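Local atomic coordinates of alpha-L-rhamnosidase (Aspergillus terreus, PDB entry 6GSZ), a protein that binds calcium and probably releases terminal non-reducing alpha-L-rhamnose from alpha-L-rhamnosides by hydrolysis. Residues W571-F576 / K642-S647; K598-D603 / T650-T655; N198-T203 / S249-S254. All coordinates share one frame; numbering follows the deposited sequence.

Contact 1: W571-F576 / K642-S647; sequences WDRSTF and KAWITS. With NAG (2-acetamido-2-deoxy-beta-D-glucopyranose), chain G.
R573 stands in a type I beta turn that runs from D572 to T575, and it meets A643 and W644 in the last turn of helix 623-644. I645 is the first residue to leave the helical conformation. D572 OD1 accepts the backbone N of S574 at 2.7 Å, which makes an Asx turn, and it also accepts S574 OG. T575 OG1 bonds D572 O at 2.7 Å. The R573 chain bends at chi2 (87°), and this brings the guanidinium back over the backbone of its own segment, at W571. There NH1 donates to W571 O at 2.8 Å, in the carbonyl plane and on a lone pair, although the oxygen lies out of the guanidinium plane.

Both segments belong to the catalytic (alpha/alpha)6 domain of the six-hairpin glycosidase type. The contact joins the segment between helices 545-562 and 598-619 to the end of helix 623-644.

R573 NH2 does the touching. It lies 3.6 Å from W644 CZ2, which sits over one face of the guanidinium. The two planes are 51° apart, so the groups are not stacked flat. A643 CB comes to the guanidinium edge, 3.8 Å from NH2, and also sits over one face of the W644 indole, offset toward its rim. D603 OD2 of helix 598-619 takes a salt bridge from R573 NH2 and a hydrogen bond from W644 NE1. The shared carboxylate oxygen would hold both groups in place, and it probably balances the arginine charge.

Beyond the helix, T646 and S647 flank the N-glycan at the glycosylated N648. S647 OG bonds O7 of NAG (chain G) at 3.1 Å, less certain because S647 has two conformers. T646 OG1 lies 3.0 Å from the same O7. N648 N is also hydrogen-bonded to this sugar.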
loop_
_atom_site.group_PDB
_atom_site.type_symbol
_atom_site.label_atom_id
_atom_site.label_comp_id
_atom_site.label_asym_id
_atom_site.label_seq_id
_atom_site.Cartn_x
_atom_site.Cartn_y
_atom_site.Cartn_z
ATOM N N TRP A 571 -19.142 4.083 -23.993
ATOM C CA TRP A 571 -19.079 2.677 -23.696
ATOM C C TRP A 571 -20.151 1.896 -24.463
ATOM O O TRP A 571 -21.292 2.291 -24.560
ATOM C CB TRP A 571 -19.231 2.424 -22.205
ATOM C CG TRP A 571 -17.970 2.483 -21.395
ATOM C CD1 TRP A 571 -17.484 3.535 -20.687
ATOM C CD2 TRP A 571 -17.019 1.430 -21.211
ATOM N NE1 TRP A 571 -16.312 3.232 -20.081
ATOM C CE2 TRP A 571 -16.003 1.925 -20.359
ATOM C CE3 TRP A 571 -16.954 0.096 -21.626
ATOM C CZ2 TRP A 571 -14.932 1.136 -19.943
ATOM C CZ3 TRP A 571 -15.881 -0.673 -21.240
ATOM C CH2 TRP A 571 -14.892 -0.163 -20.395
ATOM N N ASP A 572 -19.757 0.700 -24.893
ATOM C CA ASP A 572 -20.690 -0.286 -25.431
ATOM C C ASP A 572 -21.678 -0.673 -24.318
ATOM O O ASP A 572 -21.272 -1.021 -23.198
ATOM C CB ASP A 572 -19.898 -1.482 -25.958
ATOM C CG ASP A 572 -20.706 -2.662 -26.455
ATOM O OD1 ASP A 572 -21.742 -2.981 -25.859
ATOM O OD2 ASP A 572 -20.232 -3.259 -27.405
ATOM N N ARG A 573 -22.974 -0.536 -24.609
ATOM C CA ARG A 573 -24.013 -0.687 -23.584
ATOM C C ARG A 573 -24.384 -2.163 -23.345
ATOM O O ARG A 573 -25.372 -2.416 -22.649
ATOM C CB ARG A 573 -25.233 0.184 -23.905
ATOM C CG ARG A 573 -25.033 1.672 -23.619
ATOM C CD ARG A 573 -24.422 2.436 -24.746
ATOM N NE ARG A 573 -24.681 3.853 -24.502
ATOM C CZ ARG A 573 -23.892 4.684 -23.815
ATOM N NH1 ARG A 573 -22.758 4.249 -23.290
ATOM N NH2 ARG A 573 -24.258 5.962 -23.669
ATOM N N SER A 574 -23.625 -3.115 -23.909
ATOM C CA SER A 574 -23.832 -4.528 -23.599
ATOM C C SER A 574 -22.748 -5.056 -22.654
ATOM O O SER A 574 -22.717 -6.260 -22.364
ATOM C CB SER A 574 -23.886 -5.315 -24.862
ATOM O OG SER A 574 -22.607 -5.428 -25.496
ATOM N N THR A 575 -21.859 -4.190 -22.170
ATOM C CA THR A 575 -20.762 -4.637 -21.336
ATOM C C THR A 575 -21.148 -4.760 -19.856
ATOM O O THR A 575 -21.869 -3.978 -19.300
ATOM C CB THR A 575 -19.578 -3.676 -21.423
ATOM O OG1 THR A 575 -19.968 -2.320 -21.188
ATOM C CG2 THR A 575 -18.878 -3.760 -22.762
ATOM N N PHE A 576 -20.625 -5.813 -19.213
ATOM C CA PHE A 576 -20.616 -5.897 -17.777
ATOM C C PHE A 576 -19.938 -4.648 -17.198
ATOM O O PHE A 576 -18.844 -4.248 -17.682
ATOM C CB PHE A 576 -19.894 -7.177 -17.338
ATOM C CG PHE A 576 -19.713 -7.211 -15.846
ATOM C CD1 PHE A 576 -20.779 -7.501 -15.012
ATOM C CD2 PHE A 576 -18.532 -6.798 -15.271
ATOM C CE1 PHE A 576 -20.641 -7.452 -13.636
ATOM C CE2 PHE A 576 -18.396 -6.738 -13.894
ATOM C CZ PHE A 576 -19.449 -7.047 -13.074
ATOM N N LYS A 642 -25.796 14.257 -24.683
ATOM C CA LYS A 642 -26.896 13.701 -25.460
ATOM C C LYS A 642 -27.486 12.461 -24.786
ATOM O O LYS A 642 -28.697 12.262 -24.812
ATOM C CB LYS A 642 -26.440 13.358 -26.879
ATOM C CG LYS A 642 -26.204 14.572 -27.762
ATOM C CD LYS A 642 -25.373 14.302 -28.996
ATOM C CE LYS A 642 -26.052 13.422 -30.013
ATOM N NZ LYS A 642 -25.193 13.300 -31.222
ATOM N N ALA A 643 -26.612 11.615 -24.229
ATOM C CA ALA A 643 -27.059 10.357 -23.663
ATOM C C ALA A 643 -27.726 10.511 -22.283
ATOM O O ALA A 643 -28.697 9.786 -21.994
ATOM C CB ALA A 643 -25.892 9.404 -23.583
ATOM N N TRP A 644 -27.212 11.411 -21.426
ATOM C CA TRP A 644 -27.469 11.357 -19.992
ATOM C C TRP A 644 -28.004 12.648 -19.371
ATOM O O TRP A 644 -28.403 12.625 -18.209
ATOM C CB TRP A 644 -26.199 10.923 -19.240
ATOM C CG TRP A 644 -25.678 9.596 -19.706
ATOM C CD1 TRP A 644 -24.469 9.372 -20.287
ATOM C CD2 TRP A 644 -26.354 8.315 -19.677
ATOM N NE1 TRP A 644 -24.316 8.049 -20.578
ATOM C CE2 TRP A 644 -25.467 7.382 -20.258
ATOM C CE3 TRP A 644 -27.617 7.867 -19.257
ATOM C CZ2 TRP A 644 -25.766 6.027 -20.365
ATOM C CZ3 TRP A 644 -27.914 6.523 -19.366
ATOM C CH2 TRP A 644 -27.020 5.631 -19.955
ATOM N N ILE A 645 -28.006 13.760 -20.110
ATOM C CA ILE A 645 -28.427 15.053 -19.552
ATOM C C ILE A 645 -29.560 15.598 -20.423
ATOM O O ILE A 645 -29.399 15.730 -21.652
ATOM C CB ILE A 645 -27.272 16.064 -19.464
ATOM C CG1 ILE A 645 -26.048 15.483 -18.767
ATOM C CG2 ILE A 645 -27.765 17.295 -18.741
ATOM C CD1 ILE A 645 -24.920 16.427 -18.530
ATOM N N THR A 646 -30.703 15.893 -19.801
ATOM C CA THR A 646 -31.823 16.469 -20.565
ATOM C C THR A 646 -31.459 17.888 -21.006
ATOM O O THR A 646 -30.543 18.489 -20.461
ATOM C CB THR A 646 -33.114 16.515 -19.734
ATOM O OG1 THR A 646 -32.969 17.449 -18.662
ATOM C CG2 THR A 646 -33.459 15.169 -19.161
ATOM N N SER A 647 -32.249 18.428 -21.935
ATOM C CA SER A 647 -31.982 19.750 -22.482
ATOM C C SER A 647 -31.904 20.805 -21.369
ATOM O O SER A 647 -31.055 21.698 -21.450
ATOM C CB SER A 647 -32.997 20.126 -23.524
ATOM O OG SER A 647 -34.286 20.205 -22.948
HETATM C C1 NAG G . -36.765 19.577 -17.076
HETATM C C2 NAG G . -36.611 18.225 -17.869
HETATM C C3 NAG G . -37.278 17.044 -17.086
HETATM C C4 NAG G . -37.071 17.100 -15.578
HETATM C C5 NAG G . -37.412 18.492 -15.055
HETATM C C6 NAG G . -37.082 18.665 -13.583
HETATM C C7 NAG G . -36.259 18.636 -20.325
HETATM C C8 NAG G . -36.794 18.548 -21.735
HETATM N N2 NAG G . -37.088 18.305 -19.281
HETATM O O3 NAG G . -36.751 15.754 -17.385
HETATM O O4 NAG G . -37.810 16.044 -14.917
HETATM O O5 NAG G . -36.568 19.429 -15.704
HETATM O O6 NAG G . -37.541 19.959 -13.169
HETATM O O7 NAG G . -35.115 18.972 -20.186
#

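Contact 2: K598-D603 / T650-T655; sequences KYLVSD and TMANET. With NAG (2-acetamido-2-deoxy-beta-D-glucopyranose), chain E; NAG (2-acetamido-2-deoxy-beta-D-glucopyranose), chain G.
L600 meets M651, A652 and N653 through one methyl group, CD1. This is packing inside the (alpha/alpha)6 catalytic domain, between the first turn of helix 598-619 and the loop that joins helices 623-644 and 656-664. CD1 is 4.0 Å from M651 CE and 4.2 Å from A652 CB. It also lies 3.9 Å from N653 OD1, a van der Waals contact with a polar atom. With CG anti to the backbone N (chi1 -176°), L600 extends CD1 toward the loop. The M651 chain is bent at chi2 and chi3, which brings its terminal methyl to the leucine.

N653 OD1 is satisfied by the backbone N of N597, just before the helix. On the other branch of the amide, ND2 is bonded covalently to C1 of NAG (chain E), so this side chain carries an N-glycan.

Further out, W644 packs against both L600 and A652, and its backbone is hydrogen-bonded to that of A652. T655 is the N-cap of helix 656-664, with OG1 bonded to G658 N. E654 is held by a salt bridge to R680. Its other oxygen, OE2, accepts M651 N at 2.8 Å through the anti lone pair.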
loop_
_atom_site.group_PDB
_atom_site.type_symbol
_atom_site.label_atom_id
_atom_site.label_comp_id
_atom_site.label_asym_id
_atom_site.label_seq_id
_atom_site.Cartn_x
_atom_site.Cartn_y
_atom_site.Cartn_z
ATOM N N LYS A 598 -25.420 2.142 -14.898
ATOM C CA LYS A 598 -24.032 1.697 -14.976
ATOM C C LYS A 598 -23.276 2.368 -16.121
ATOM O O LYS A 598 -22.054 2.542 -16.016
ATOM C CB LYS A 598 -23.954 0.164 -15.128
ATOM C CG LYS A 598 -24.402 -0.599 -13.913
ATOM C CD LYS A 598 -24.396 -2.094 -14.140
ATOM C CE LYS A 598 -24.605 -2.834 -12.846
ATOM N NZ LYS A 598 -24.068 -4.202 -12.907
ATOM N N TYR A 599 -23.978 2.701 -17.207
ATOM C CA TYR A 599 -23.359 3.314 -18.393
ATOM C C TYR A 599 -23.220 4.830 -18.218
ATOM O O TYR A 599 -22.253 5.395 -18.761
ATOM C CB TYR A 599 -24.095 2.881 -19.680
ATOM C CG TYR A 599 -24.103 1.382 -19.793
ATOM C CD1 TYR A 599 -22.935 0.665 -19.997
ATOM C CD2 TYR A 599 -25.263 0.678 -19.569
ATOM C CE1 TYR A 599 -22.920 -0.722 -19.995
ATOM C CE2 TYR A 599 -25.268 -0.708 -19.588
ATOM C CZ TYR A 599 -24.093 -1.403 -19.777
ATOM O OH TYR A 599 -24.106 -2.769 -19.738
ATOM N N LEU A 600 -24.132 5.468 -17.478
ATOM C CA LEU A 600 -23.932 6.892 -17.135
ATOM C C LEU A 600 -22.629 6.994 -16.331
ATOM O O LEU A 600 -21.733 7.805 -16.627
ATOM C CB LEU A 600 -25.125 7.373 -16.322
ATOM C CG LEU A 600 -25.179 8.855 -15.923
ATOM C CD1 LEU A 600 -26.620 9.168 -15.504
ATOM C CD2 LEU A 600 -24.232 9.158 -14.765
ATOM N N VAL A 601 -22.489 6.090 -15.341
ATOM C CA VAL A 601 -21.282 6.056 -14.510
ATOM C C VAL A 601 -20.044 5.786 -15.373
ATOM O O VAL A 601 -19.013 6.474 -15.268
ATOM C CB VAL A 601 -21.396 5.030 -13.362
ATOM C CG1 VAL A 601 -20.089 4.816 -12.624
ATOM C CG2 VAL A 601 -22.460 5.444 -12.360
ATOM N N SER A 602 -20.135 4.750 -16.211
ATOM C CA SER A 602 -19.004 4.342 -17.030
ATOM C C SER A 602 -18.552 5.443 -17.998
ATOM O O SER A 602 -17.360 5.672 -18.208
ATOM C CB SER A 602 -19.346 3.048 -17.754
ATOM O OG SER A 602 -19.511 1.949 -16.856
ATOM N N ASP A 603 -19.535 6.064 -18.652
ATOM C CA ASP A 603 -19.220 7.117 -19.605
ATOM C C ASP A 603 -18.598 8.321 -18.909
ATOM O O ASP A 603 -17.657 8.940 -19.488
ATOM C CB ASP A 603 -20.483 7.548 -20.344
ATOM C CG ASP A 603 -20.985 6.545 -21.372
ATOM O OD1 ASP A 603 -20.218 5.596 -21.726
ATOM O OD2 ASP A 603 -22.153 6.716 -21.837
ATOM N N THR A 650 -31.102 18.285 -16.423
ATOM C CA THR A 650 -31.434 17.228 -15.472
ATOM C C THR A 650 -30.716 15.921 -15.840
ATOM O O THR A 650 -30.681 15.529 -16.988
ATOM C CB THR A 650 -32.954 16.996 -15.450
ATOM O OG1 THR A 650 -33.591 18.253 -15.207
ATOM C CG2 THR A 650 -33.364 15.996 -14.394
ATOM N N MET A 651 -30.135 15.259 -14.834
ATOM C CA MET A 651 -29.483 13.983 -15.081
ATOM C C MET A 651 -30.536 12.877 -15.258
ATOM O O MET A 651 -31.603 12.916 -14.620
ATOM C CB MET A 651 -28.585 13.616 -13.907
ATOM C CG MET A 651 -27.403 14.563 -13.738
ATOM S SD MET A 651 -26.402 14.837 -15.220
ATOM C CE MET A 651 -25.944 13.158 -15.596
ATOM N N ALA A 652 -30.195 11.859 -16.065
ATOM C CA ALA A 652 -31.072 10.705 -16.253
ATOM C C ALA A 652 -31.418 10.069 -14.891
ATOM O O ALA A 652 -32.562 9.651 -14.668
ATOM C CB ALA A 652 -30.423 9.704 -17.183
ATOM N N ASN A 653 -30.438 10.025 -13.990
ATOM C CA ASN A 653 -30.647 9.612 -12.588
ATOM C C ASN A 653 -30.182 10.737 -11.660
ATOM O O ASN A 653 -28.992 11.031 -11.569
ATOM C CB ASN A 653 -29.906 8.308 -12.259
ATOM C CG ASN A 653 -30.111 7.240 -13.301
ATOM O OD1 ASN A 653 -29.143 6.731 -13.825
ATOM N ND2 ASN A 653 -31.370 6.919 -13.608
ATOM N N GLU A 654 -31.136 11.345 -10.951
ATOM C CA GLU A 654 -30.845 12.417 -10.000
ATOM C C GLU A 654 -30.547 11.815 -8.618
ATOM O O GLU A 654 -31.346 11.833 -7.706
ATOM C CB GLU A 654 -32.015 13.400 -9.962
ATOM C CG GLU A 654 -32.132 14.285 -11.196
ATOM C CD GLU A 654 -31.351 15.597 -11.121
ATOM O OE1 GLU A 654 -31.470 16.265 -10.097
ATOM O OE2 GLU A 654 -30.568 15.896 -12.093
ATOM N N THR A 655 -29.348 11.247 -8.530
ATOM C CA THR A 655 -28.810 10.559 -7.378
ATOM C C THR A 655 -27.498 11.227 -6.980
ATOM O O THR A 655 -26.953 12.058 -7.720
ATOM C CB THR A 655 -28.534 9.096 -7.715
ATOM O OG1 THR A 655 -27.570 9.037 -8.784
ATOM C CG2 THR A 655 -29.799 8.361 -8.113
HETATM C C1 NAG E . -31.667 5.933 -14.626
HETATM C C2 NAG E . -32.841 5.067 -14.267
HETATM C C3 NAG E . -33.205 4.124 -15.419
HETATM C C4 NAG E . -33.309 4.816 -16.776
HETATM C C5 NAG E . -32.012 5.619 -17.012
HETATM C C6 NAG E . -31.944 6.347 -18.357
HETATM C C7 NAG E . -31.425 3.413 -13.031
HETATM C C8 NAG E . -31.242 2.702 -11.745
HETATM N N2 NAG E . -32.468 4.310 -13.077
HETATM O O3 NAG E . -34.404 3.494 -15.065
HETATM O O4 NAG E . -33.261 3.800 -17.775
HETATM O O5 NAG E . -31.843 6.522 -15.926
HETATM O O6 NAG E . -33.061 7.235 -18.456
HETATM O O7 NAG E . -30.627 3.130 -13.945
HETATM C C1 NAG G . -36.765 19.577 -17.076
HETATM C C2 NAG G . -36.611 18.225 -17.869
HETATM C C3 NAG G . -37.278 17.044 -17.086
HETATM C C4 NAG G . -37.071 17.100 -15.578
HETATM C C5 NAG G . -37.412 18.492 -15.055
HETATM C C6 NAG G . -37.082 18.665 -13.583
HETATM C C7 NAG G . -36.259 18.636 -20.325
HETATM C C8 NAG G . -36.794 18.548 -21.735
HETATM N N2 NAG G . -37.088 18.305 -19.281
HETATM O O3 NAG G . -36.751 15.754 -17.385
HETATM O O4 NAG G . -37.810 16.044 -14.917
HETATM O O5 NAG G . -36.568 19.429 -15.704
HETATM O O6 NAG G . -37.541 19.959 -13.169
HETATM O O7 NAG G . -35.115 18.972 -20.186
#

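Contact 3: N198-T203 / S249-S254; sequences NAIGVT and SSWKSS
I200 and W251 make the closer of the two apolar contacts, with I200 CG2 lying 3.7 Å from W251 CH2. The same methyl is 4.2 Å from CZ2. It therefore meets the far corner of the six-membered ring, at an oblique position. The torsion of I200 explains the choice of branch: CG1 is anti to the backbone N (chi1 178°), which leaves CG2 to point at the indole. V202 supplies a looser touch. Its CG2 approaches CZ3 at 4.4 Å, near the ring plane and at the ring edge. I200 and V202 lie two residues apart on one strand, with G201 between them, and W251 spans from one to the other.

The backbone bonds belong to the sheet. Strands 196-205 and 252-254 are not neighbours in it, because strand 132-140 runs between them, antiparallel to each. I200 is paired with K136 and V202 with F134. The indole stretches over this middle strand and also touches F134 and K136. On the far side, G201 is paired with R160 of strand 156-161.

The sheet is one layer of the galactose-binding-like beta-sandwich domain. The second layer closes over the contact. L229 of strand 228-237 touches both V202 and W251.

Polar partners come from outside the two segments. W251 NE1 bonds P246 O, at the end of strand 242-246 in the second layer. W251 O is paired with T291 OG1.

Since the contact between the segments is wholly apolar, it rests on dispersion and burial and sets no direction by itself. The NE1 bond to P246 supplies direction, and would limit rotation of the buried indole.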
loop_
_atom_site.group_PDB
_atom_site.type_symbol
_atom_site.label_atom_id
_atom_site.label_comp_id
_atom_site.label_asym_id
_atom_site.label_seq_id
_atom_site.Cartn_x
_atom_site.Cartn_y
_atom_site.Cartn_z
ATOM N N ASN A 198 30.541 -22.596 8.285
ATOM C CA ASN A 198 29.285 -21.846 8.367
ATOM C C ASN A 198 28.148 -22.729 7.846
ATOM O O ASN A 198 28.387 -23.651 7.048
ATOM C CB ASN A 198 29.316 -20.560 7.538
ATOM C CG ASN A 198 30.233 -19.492 8.105
ATOM O OD1 ASN A 198 29.768 -18.591 8.828
ATOM N ND2 ASN A 198 31.532 -19.573 7.783
ATOM N N ALA A 199 26.918 -22.378 8.224
ATOM C CA ALA A 199 25.761 -23.018 7.651
ATOM C C ALA A 199 24.704 -21.978 7.306
ATOM O O ALA A 199 24.598 -20.977 8.002
ATOM C CB ALA A 199 25.177 -24.046 8.596
ATOM N N ILE A 200 23.943 -22.278 6.250
ATOM C CA ILE A 200 22.738 -21.520 5.880
ATOM C C ILE A 200 21.584 -22.510 5.849
ATOM O O ILE A 200 21.725 -23.634 5.306
ATOM C CB ILE A 200 22.913 -20.749 4.565
ATOM C CG1 ILE A 200 21.631 -20.012 4.204
ATOM C CG2 ILE A 200 23.348 -21.634 3.426
ATOM C CD1 ILE A 200 21.831 -18.882 3.213
ATOM N N GLY A 201 20.469 -22.120 6.460
ATOM C CA GLY A 201 19.227 -22.870 6.382
ATOM C C GLY A 201 18.103 -21.950 5.924
ATOM O O GLY A 201 18.021 -20.788 6.366
ATOM N N VAL A 202 17.237 -22.426 5.038
ATOM C CA VAL A 202 16.130 -21.608 4.549
ATOM C C VAL A 202 14.860 -22.460 4.596
ATOM O O VAL A 202 14.860 -23.627 4.113
ATOM C CB VAL A 202 16.347 -21.111 3.105
ATOM C CG1 VAL A 202 15.230 -20.129 2.730
ATOM C CG2 VAL A 202 17.709 -20.441 2.937
ATOM N N THR A 203 13.793 -21.934 5.167
ATOM C CA THR A 203 12.506 -22.565 5.106
ATOM C C THR A 203 11.678 -21.904 4.025
ATOM O O THR A 203 11.626 -20.650 3.983
ATOM C CB THR A 203 11.748 -22.506 6.429
ATOM O OG1 THR A 203 12.550 -23.050 7.481
ATOM C CG2 THR A 203 10.437 -23.265 6.343
ATOM N N SER A 249 22.286 -28.537 -6.379
ATOM C CA SER A 249 21.899 -29.907 -6.023
ATOM C C SER A 249 22.784 -30.483 -4.917
ATOM O O SER A 249 22.637 -31.665 -4.536
ATOM C CB SER A 249 21.998 -30.798 -7.229
ATOM O OG SER A 249 23.353 -31.173 -7.442
ATOM N N SER A 250 23.766 -29.715 -4.410
ATOM C CA SER A 250 24.563 -30.097 -3.228
ATOM C C SER A 250 23.849 -29.857 -1.884
ATOM O O SER A 250 24.342 -30.305 -0.842
ATOM C CB SER A 250 25.944 -29.478 -3.198
ATOM O OG SER A 250 25.855 -28.079 -2.925
ATOM N N TRP A 251 22.736 -29.111 -1.894
ATOM C CA TRP A 251 22.002 -28.856 -0.677
ATOM C C TRP A 251 21.210 -30.099 -0.275
ATOM O O TRP A 251 20.950 -30.966 -1.098
ATOM C CB TRP A 251 21.111 -27.625 -0.902
ATOM C CG TRP A 251 21.781 -26.299 -1.054
ATOM C CD1 TRP A 251 22.845 -25.970 -1.852
ATOM C CD2 TRP A 251 21.381 -25.114 -0.373
ATOM N NE1 TRP A 251 23.115 -24.635 -1.746
ATOM C CE2 TRP A 251 22.250 -24.102 -0.828
ATOM C CE3 TRP A 251 20.418 -24.805 0.603
ATOM C CZ2 TRP A 251 22.124 -22.785 -0.388
ATOM C CZ3 TRP A 251 20.297 -23.492 1.018
ATOM C CH2 TRP A 251 21.181 -22.518 0.562
ATOM N N LYS A 252 20.803 -30.098 0.978
ATOM C CA LYS A 252 19.906 -31.127 1.509
ATOM C C LYS A 252 18.607 -30.496 1.977
ATOM O O LYS A 252 18.526 -29.273 2.176
ATOM C CB LYS A 252 20.541 -31.884 2.665
ATOM C CG LYS A 252 21.800 -32.667 2.279
ATOM C CD LYS A 252 22.181 -33.665 3.363
ATOM C CE LYS A 252 23.524 -34.303 3.185
ATOM N NZ LYS A 252 23.650 -35.343 4.225
ATOM N N SER A 253 17.564 -31.298 2.103
ATOM C CA SER A 253 16.225 -30.807 2.408
ATOM C C SER A 253 15.482 -31.751 3.351
ATOM O O SER A 253 15.771 -32.961 3.465
ATOM C CB SER A 253 15.412 -30.623 1.129
ATOM O OG SER A 253 15.245 -31.864 0.462
ATOM N N SER A 254 14.503 -31.228 4.053
ATOM C CA SER A 254 13.657 -32.013 4.989
ATOM C C SER A 254 12.411 -31.212 5.312
ATOM O O SER A 254 12.454 -29.976 5.327
ATOM C CB SER A 254 14.410 -32.246 6.273
ATOM O OG SER A 254 13.651 -32.984 7.200
#

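In the fold
Contacts 1 and 2 are neighbours in the catalytic (alpha/alpha)6 domain, with centres about 8 Å apart. Their segments alternate along the chain: 571-576, 598-603, 642-647, 650-655. Contact 1 sets the 571-576 loop against the end of helix 623-644; contact 2 sets the start of helix 598-619 against the loop that follows helix 623-644. Y599 OH meets T575 O at 2.6 Å, a probable hydrogen bond, and both contacts touch the NAG of chain G. Contact 3 comes first in the chain. It lies in the galactose-binding-like beta-sandwich domain, on the opposite side of the chain's centre, about 61 Å from either by centres. It is thus a separate packing unit of a multidomain enzyme.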